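Local coordinates for protein putative endo-1,4-beta-xylanase (Bacteroides thetaiotaomicron VPI-5482, PDB 5MSX) that is a family 43 glycoside hydrolase that probably cleaves O-glycosidic bonds, apparently as an arabinofuranosidase acting on plant pectin, at residues Ser38-Tyr49 and Pro94-Tyr104. Numbering follows the deposited sequence.
Sequences SIQEINGVFYCY and PSKAIFANGKY. With EDO (1,2-ethanediol), chain G; EDO (1,2-ethanediol), chain V.
S38 and K96 bring the two backbones closest, their CA atoms 5.3 Å apart, yet no backbone-to-backbone hydrogen bond joins the segments. Segment 38-49 is a beta hairpin turning at I42-V45 (type I'); 94-104 is an extended lead-in, P94-K96, running into a second hairpin that turns at A100-K103. Side chains bridge them. The amide of Q40 engages both backbone groups of A97: A97 N donates to Q40 OE1 at 2.7 Å (N-H...O 161°), and Q40 NE2 donates to A97 O at 3.0 Å (167°). Both acceptors are met on an in-plane lone pair, so the paired bonds fix the amide's rotation. CG of Q40 sits between its own backbone N and carbonyl carbon (chi1 62°), and the extended chain beyond brings the amide to A97. A leucine here, without the amide, would probably leave the N-H and C=O of A97 without these mates. At the other end of the contact from the I42-V45 turn, S38 OG donates to P94 O at 2.6 Å, again in the carbonyl plane. K96 lays its aliphatic chain alongside S38 and Q40, carrying NZ to the carbonyl of V263. A97 CB lies 3.8 Å from Y49 CE2, obliquely to the ring, whose hydroxyl bonds P122 O, and P94 CG packs on Y49 CB. Near the turn, I42 CG2 approaches Y104 CE1 at 4.0 Å, and a 1,2-ethanediol, probably from the crystallisation liquor, links Y104 OH to N43 OD1. With P94 near D36, the predicted proton acceptor, and S38 near a bound calcium ion, the contact joins neighbouring antiparallel sheets of family 43's five-bladed beta-propeller, close to the probable catalytic centre.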
loop_
_atom_site.group_PDB
_atom_site.type_symbol
_atom_site.label_atom_id
_atom_site.label_comp_id
_atom_site.label_asym_id
_atom_site.label_seq_id
_atom_site.Cartn_x
_atom_site.Cartn_y
_atom_site.Cartn_z
ATOM N N SER C 38 -7.955 8.432 -21.555
ATOM C CA SER C 38 -8.349 8.158 -20.187
ATOM C C SER C 38 -8.476 9.493 -19.545
ATOM O O SER C 38 -7.491 10.191 -19.396
ATOM C CB SER C 38 -7.284 7.322 -19.469
ATOM O OG SER C 38 -7.263 6.011 -20.001
ATOM N N ILE C 39 -9.709 9.887 -19.244
ATOM C CA ILE C 39 -10.000 11.205 -18.745
ATOM C C ILE C 39 -10.587 11.080 -17.339
ATOM O O ILE C 39 -11.387 10.179 -17.060
ATOM C CB ILE C 39 -10.951 11.936 -19.688
ATOM C CG1 ILE C 39 -10.274 12.157 -21.070
ATOM C CG2 ILE C 39 -11.410 13.258 -19.074
ATOM C CD1 ILE C 39 -11.277 12.385 -22.194
ATOM N N GLN C 40 -10.166 11.968 -16.446
ATOM C CA GLN C 40 -10.553 11.873 -15.036
ATOM C C GLN C 40 -10.391 13.211 -14.340
ATOM O O GLN C 40 -9.584 14.028 -14.757
ATOM C CB GLN C 40 -9.712 10.771 -14.326
ATOM C CG GLN C 40 -8.231 11.066 -14.314
ATOM C CD GLN C 40 -7.359 9.940 -13.810
ATOM O OE1 GLN C 40 -6.422 9.536 -14.498
ATOM N NE2 GLN C 40 -7.632 9.440 -12.594
ATOM N N GLU C 41 -11.176 13.441 -13.301
ATOM C CA GLU C 41 -10.955 14.560 -12.425
ATOM C C GLU C 41 -10.114 14.104 -11.248
ATOM O O GLU C 41 -10.443 13.097 -10.629
ATOM C CB GLU C 41 -12.268 15.116 -11.920
ATOM C CG GLU C 41 -12.133 16.326 -11.013
ATOM C CD GLU C 41 -13.481 16.932 -10.625
ATOM O OE1 GLU C 41 -14.530 16.334 -10.938
ATOM O OE2 GLU C 41 -13.492 18.029 -10.015
ATOM N N ILE C 42 -9.032 14.832 -10.961
ATOM C CA ILE C 42 -8.182 14.561 -9.819
ATOM C C ILE C 42 -7.952 15.872 -9.080
ATOM O O ILE C 42 -7.387 16.802 -9.646
ATOM C CB ILE C 42 -6.800 14.010 -10.211
ATOM C CG1 ILE C 42 -6.918 12.790 -11.117
ATOM C CG2 ILE C 42 -5.983 13.639 -8.956
ATOM C CD1 ILE C 42 -5.571 12.305 -11.631
ATOM N N ASN C 43 -8.397 15.941 -7.828
ATOM C CA ASN C 43 -8.226 17.130 -6.990
ATOM C C ASN C 43 -8.731 18.417 -7.651
ATOM O O ASN C 43 -8.023 19.412 -7.723
ATOM C CB ASN C 43 -6.751 17.290 -6.597
ATOM C CG ASN C 43 -6.206 16.081 -5.872
ATOM O OD1 ASN C 43 -6.932 15.352 -5.163
ATOM N ND2 ASN C 43 -4.928 15.870 -6.011
ATOM N N GLY C 44 -9.940 18.382 -8.163
ATOM C CA GLY C 44 -10.530 19.544 -8.800
ATOM C C GLY C 44 -10.029 19.953 -10.188
ATOM O O GLY C 44 -10.440 20.986 -10.678
ATOM N N VAL C 45 -9.194 19.149 -10.838
ATOM C CA VAL C 45 -8.687 19.447 -12.194
ATOM C C VAL C 45 -8.921 18.226 -13.113
ATOM O O VAL C 45 -8.732 17.098 -12.679
ATOM C CB VAL C 45 -7.172 19.756 -12.123
ATOM C CG1 VAL C 45 -6.606 20.047 -13.499
ATOM C CG2 VAL C 45 -6.900 20.928 -11.167
ATOM N N PHE C 46 -9.277 18.443 -14.384
ATOM C CA PHE C 46 -9.405 17.316 -15.337
ATOM C C PHE C 46 -8.068 16.984 -15.969
ATOM O O PHE C 46 -7.285 17.873 -16.249
ATOM C CB PHE C 46 -10.447 17.586 -16.409
ATOM C CG PHE C 46 -11.815 17.950 -15.850
ATOM C CD1 PHE C 46 -12.708 16.962 -15.465
ATOM C CD2 PHE C 46 -12.199 19.282 -15.716
ATOM C CE1 PHE C 46 -13.957 17.286 -14.938
ATOM C CE2 PHE C 46 -13.450 19.621 -15.215
ATOM C CZ PHE C 46 -14.343 18.625 -14.824
ATOM N N TYR C 47 -7.801 15.688 -16.118
ATOM C CA TYR C 47 -6.605 15.171 -16.736
ATOM C C TYR C 47 -7.018 14.264 -17.898
ATOM O O TYR C 47 -8.020 13.529 -17.780
ATOM C CB TYR C 47 -5.826 14.334 -15.736
ATOM C CG TYR C 47 -5.193 15.128 -14.631
ATOM C CD1 TYR C 47 -5.954 15.636 -13.580
ATOM C CD2 TYR C 47 -3.817 15.394 -14.644
ATOM C CE1 TYR C 47 -5.366 16.370 -12.568
ATOM C CE2 TYR C 47 -3.219 16.110 -13.623
ATOM C CZ TYR C 47 -4.003 16.608 -12.607
ATOM O OH TYR C 47 -3.388 17.323 -11.635
ATOM N N CYS C 48 -6.253 14.330 -19.003
ATOM C CA CYS C 48 -6.404 13.457 -20.146
ATOM C C CYS C 48 -5.064 12.822 -20.506
ATOM O O CYS C 48 -4.150 13.488 -21.004
ATOM C CB CYS C 48 -7.000 14.212 -21.340
ATOM S SG CYS C 48 -7.224 13.189 -22.847
ATOM N N TYR C 49 -4.956 11.524 -20.213
ATOM C CA TYR C 49 -3.861 10.693 -20.621
ATOM C C TYR C 49 -4.299 9.914 -21.873
ATOM O O TYR C 49 -5.304 9.200 -21.848
ATOM C CB TYR C 49 -3.565 9.681 -19.520
ATOM C CG TYR C 49 -3.170 10.267 -18.168
ATOM C CD1 TYR C 49 -1.833 10.621 -17.899
ATOM C CD2 TYR C 49 -4.095 10.415 -17.143
ATOM C CE1 TYR C 49 -1.453 11.121 -16.657
ATOM C CE2 TYR C 49 -3.717 10.922 -15.904
ATOM C CZ TYR C 49 -2.399 11.253 -15.657
ATOM O OH TYR C 49 -2.030 11.754 -14.425
ATOM N N PRO C 94 -2.627 4.547 -22.180
ATOM C CA PRO C 94 -2.480 4.556 -20.728
ATOM C C PRO C 94 -3.840 4.472 -20.041
ATOM O O PRO C 94 -4.854 5.053 -20.529
ATOM C CB PRO C 94 -1.877 5.929 -20.433
ATOM C CG PRO C 94 -2.339 6.777 -21.557
ATOM C CD PRO C 94 -2.467 5.884 -22.758
ATOM N N SER C 95 -3.830 3.805 -18.895
ATOM C CA SER C 95 -4.983 3.756 -18.014
ATOM C C SER C 95 -5.202 5.119 -17.411
ATOM O O SER C 95 -4.451 6.056 -17.670
ATOM C CB SER C 95 -4.729 2.731 -16.906
ATOM O OG SER C 95 -3.659 3.169 -16.073
ATOM N N LYS C 96 -6.253 5.243 -16.617
ATOM C CA LYS C 96 -6.352 6.331 -15.645
ATOM C C LYS C 96 -5.223 6.244 -14.604
ATOM O O LYS C 96 -4.622 5.179 -14.417
ATOM C CB LYS C 96 -7.697 6.311 -14.959
ATOM C CG LYS C 96 -8.757 6.848 -15.890
ATOM C CD LYS C 96 -10.132 6.816 -15.319
ATOM C CE LYS C 96 -11.099 6.738 -16.491
ATOM N NZ LYS C 96 -12.434 6.967 -15.971
ATOM N N ALA C 97 -4.891 7.390 -14.022
ATOM C CA ALA C 97 -3.927 7.458 -12.921
ATOM C C ALA C 97 -4.688 7.002 -11.676
ATOM O O ALA C 97 -5.685 7.593 -11.353
ATOM C CB ALA C 97 -3.413 8.881 -12.749
ATOM N N ILE C 98 -4.251 5.926 -11.032
ATOM C CA ILE C 98 -4.994 5.310 -9.900
ATOM C C ILE C 98 -4.315 5.675 -8.568
ATOM O O ILE C 98 -3.124 5.427 -8.396
ATOM C CB ILE C 98 -5.032 3.775 -10.064
ATOM C CG1 ILE C 98 -5.478 3.397 -11.492
ATOM C CG2 ILE C 98 -5.954 3.134 -9.028
ATOM C CD1 ILE C 98 -6.878 3.884 -11.851
ATOM N N PHE C 99 -5.058 6.259 -7.639
ATOM C CA PHE C 99 -4.494 6.596 -6.328
ATOM C C PHE C 99 -4.519 5.390 -5.396
ATOM O O PHE C 99 -5.560 4.842 -5.161
ATOM C CB PHE C 99 -5.217 7.762 -5.677
ATOM C CG PHE C 99 -4.593 8.175 -4.388
ATOM C CD1 PHE C 99 -3.430 8.918 -4.388
ATOM C CD2 PHE C 99 -5.131 7.769 -3.180
ATOM C CE1 PHE C 99 -2.825 9.295 -3.192
ATOM C CE2 PHE C 99 -4.528 8.120 -1.983
ATOM C CZ PHE C 99 -3.378 8.880 -1.986
ATOM N N ALA C 100 -3.364 4.983 -4.888
ATOM C CA ALA C 100 -3.269 3.895 -3.912
ATOM C C ALA C 100 -1.911 3.961 -3.215
ATOM O O ALA C 100 -0.918 4.438 -3.803
ATOM C CB ALA C 100 -3.456 2.530 -4.571
ATOM N N ASN C 101 -1.885 3.521 -1.952
ATOM C CA ASN C 101 -0.658 3.502 -1.125
ATOM C C ASN C 101 0.014 4.862 -1.062
ATOM O O ASN C 101 1.218 4.949 -1.105
ATOM C CB ASN C 101 0.352 2.462 -1.669
ATOM C CG ASN C 101 -0.262 1.099 -1.851
ATOM O OD1 ASN C 101 -0.944 0.596 -0.956
ATOM N ND2 ASN C 101 -0.042 0.491 -3.018
ATOM N N GLY C 102 -0.783 5.926 -1.050
ATOM C CA GLY C 102 -0.263 7.285 -1.014
ATOM C C GLY C 102 0.374 7.768 -2.298
ATOM O O GLY C 102 1.009 8.803 -2.273
ATOM N N LYS C 103 0.162 7.041 -3.404
ATOM C CA LYS C 103 0.808 7.263 -4.712
ATOM C C LYS C 103 -0.203 7.188 -5.870
ATOM O O LYS C 103 -1.335 6.728 -5.705
ATOM C CB LYS C 103 1.838 6.154 -4.995
ATOM C CG LYS C 103 2.986 6.026 -4.020
ATOM C CD LYS C 103 3.752 7.319 -3.911
ATOM C CE LYS C 103 4.946 7.165 -2.991
ATOM N NZ LYS C 103 5.132 8.406 -2.180
ATOM N N TYR C 104 0.280 7.554 -7.051
ATOM C CA TYR C 104 -0.446 7.404 -8.314
ATOM C C TYR C 104 0.223 6.336 -9.169
ATOM O O TYR C 104 1.448 6.360 -9.362
ATOM C CB TYR C 104 -0.488 8.735 -9.049
ATOM C CG TYR C 104 -1.353 9.729 -8.349
ATOM C CD1 TYR C 104 -2.721 9.758 -8.572
ATOM C CD2 TYR C 104 -0.820 10.619 -7.377
ATOM C CE1 TYR C 104 -3.546 10.649 -7.909
ATOM C CE2 TYR C 104 -1.651 11.539 -6.708
ATOM C CZ TYR C 104 -3.013 11.538 -6.980
ATOM O OH TYR C 104 -3.869 12.412 -6.343
HETATM C C1 EDO G . -6.693 11.275 -4.541
HETATM O O1 EDO G . -6.422 11.877 -5.799
HETATM C C2 EDO G . -7.138 12.410 -3.649
HETATM O O2 EDO G . -6.162 13.469 -3.678
HETATM C C1 EDO V . -13.408 8.891 -12.971
HETATM O O1 EDO V . -14.821 9.042 -13.210
HETATM C C2 EDO V . -12.842 10.093 -12.246
HETATM O O2 EDO V . -13.410 11.316 -12.732
#